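Local structure of putative ABC transporter, periplasmic binding protein, amino acid (Neisseria gonorrhoeae, 2YLN) at residues 155-158 / 159-163. The protein probably captures L-cystine in the periplasm as the solute receptor of an amino-acid ABC transporter. The protein carries 1 engineered substitution. Sequence-based numbering, arbitrary orientation.
Sequences NIKS and IADIK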
loop_
_atom_site.group_PDB
_atom_site.type_symbol
_atom_site.label_atom_id
_atom_site.label_comp_id
_atom_site.label_asym_id
_atom_site.label_seq_id
_atom_site.Cartn_x
_atom_site.Cartn_y
_atom_site.Cartn_z
ATOM N N ASN A 155 -1.844 9.351 -26.454
ATOM C CA ASN A 155 -1.828 8.103 -27.182
ATOM C C ASN A 155 -1.449 6.876 -26.440
ATOM O O ASN A 155 -1.555 5.790 -26.988
ATOM C CB ASN A 155 -1.020 8.193 -28.456
ATOM C CG ASN A 155 -1.585 9.164 -29.425
ATOM O OD1 ASN A 155 -2.790 9.555 -29.367
ATOM N ND2 ASN A 155 -0.743 9.648 -30.269
ATOM N N ILE A 156 -1.191 7.008 -25.149
ATOM C CA ILE A 156 -0.840 5.861 -24.320
ATOM C C ILE A 156 -2.129 5.117 -23.939
ATOM O O ILE A 156 -3.025 5.716 -23.333
ATOM C CB ILE A 156 -0.067 6.324 -23.075
ATOM C CG1 ILE A 156 1.305 6.916 -23.506
ATOM C CG2 ILE A 156 0.103 5.209 -22.074
ATOM C CD1 ILE A 156 2.039 7.561 -22.408
ATOM N N LYS A 157 -2.248 3.842 -24.342
ATOM C CA LYS A 157 -3.474 3.018 -24.152
ATOM C C LYS A 157 -3.289 1.757 -23.336
ATOM O O LYS A 157 -4.219 0.973 -23.106
ATOM C CB LYS A 157 -4.037 2.581 -25.548
ATOM C CG LYS A 157 -4.364 3.688 -26.508
ATOM C CD LYS A 157 -5.528 4.594 -26.107
ATOM C CE LYS A 157 -5.492 5.842 -26.907
ATOM N NZ LYS A 157 -6.640 6.695 -26.585
ATOM N N SER A 158 -2.046 1.499 -22.955
ATOM C CA SER A 158 -1.649 0.213 -22.414
ATOM C C SER A 158 -0.334 0.262 -21.733
ATOM O O SER A 158 0.525 1.097 -22.043
ATOM C CB SER A 158 -1.535 -0.818 -23.514
ATOM O OG SER A 158 -1.086 -2.049 -22.940
ATOM N N ILE A 159 -0.113 -0.662 -20.798
ATOM C CA ILE A 159 1.152 -0.878 -20.205
ATOM C C ILE A 159 2.216 -1.198 -21.267
ATOM O O ILE A 159 3.413 -0.935 -21.119
ATOM C CB ILE A 159 1.056 -1.961 -19.110
ATOM C CG1 ILE A 159 2.298 -1.901 -18.219
ATOM C CG2 ILE A 159 0.837 -3.332 -19.646
ATOM C CD1 ILE A 159 2.079 -2.711 -16.880
ATOM N N ALA A 160 1.783 -1.706 -22.383
ATOM C CA ALA A 160 2.626 -1.929 -23.536
ATOM C C ALA A 160 3.138 -0.694 -24.270
ATOM O O ALA A 160 3.941 -0.810 -25.175
ATOM C CB ALA A 160 1.928 -2.840 -24.534
ATOM N N ASP A 161 2.569 0.446 -23.945
ATOM C CA ASP A 161 2.841 1.696 -24.639
ATOM C C ASP A 161 3.833 2.598 -23.868
ATOM O O ASP A 161 4.124 3.711 -24.306
ATOM C CB ASP A 161 1.573 2.470 -24.901
ATOM C CG ASP A 161 0.637 1.824 -25.860
ATOM O OD1 ASP A 161 1.065 0.897 -26.548
ATOM O OD2 ASP A 161 -0.491 2.328 -25.939
ATOM N N ILE A 162 4.330 2.113 -22.751
ATOM C CA ILE A 162 5.189 2.948 -21.955
ATOM C C ILE A 162 6.661 2.735 -22.128
ATOM O O ILE A 162 7.487 3.364 -21.468
ATOM C CB ILE A 162 4.775 2.983 -20.477
ATOM C CG1 ILE A 162 5.102 1.637 -19.759
ATOM C CG2 ILE A 162 3.296 3.493 -20.357
ATOM C CD1 ILE A 162 4.795 1.726 -18.290
ATOM N N LYS A 163 7.064 1.858 -23.035
ATOM C CA LYS A 163 8.457 1.648 -23.316
ATOM C C LYS A 163 9.024 2.990 -23.779
ATOM O O LYS A 163 8.537 3.656 -24.746
ATOM C CB LYS A 163 8.692 0.565 -24.399
ATOM C CG LYS A 163 10.171 0.238 -24.504
ATOM C CD LYS A 163 10.411 -0.887 -25.515
ATOM C CE LYS A 163 11.922 -1.126 -25.694
ATOM N NZ LYS A 163 12.203 -2.182 -26.735
#
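Asp161 reaches back to the backbone of Lys157, four residues earlier. Lys157 N donates to OD2 of Asp161 at 2.8 Å, with an N-H...O angle of 160°. OD2 accepts with its anti lone pair, the one facing away from OD1. The Asp161 CG lies anti to its own carbonyl carbon (chi1 -67°), which turns the carboxylate back toward 155-158. OD2 also lies alongside CB of Lys157, 3.6 Å away. In the lysine conformer described here, one of two modelled, the end of the chain leads away from 159-163.

The carbonyl of Ser158 anchors the start of the 3-10 segment 159-161. Its O accepts Asp161 N at 2.9 Å. The donor sits well above the carbonyl plane and not on a lone pair. A second bond belongs to one of two modelled serine conformers. There Ser158 OG accepts Ala160 N at 2.9 Å, nearly straight at 164°.

The apolar contact is between Ile156 and Ile162. Their CG2 methyls meet at 4.0 Å, and the side chains cross at about a right angle. Both are buried against Leu148 of strand 142-151. Ile159 instead packs on Trp230 and Leu208.

In that serine conformer the OG bond makes an ST turn. It overlaps the type I turn of Ser158 to Asp161, in the loop joining strands 142-151 and 166-169 of this family 3 solute-binding protein.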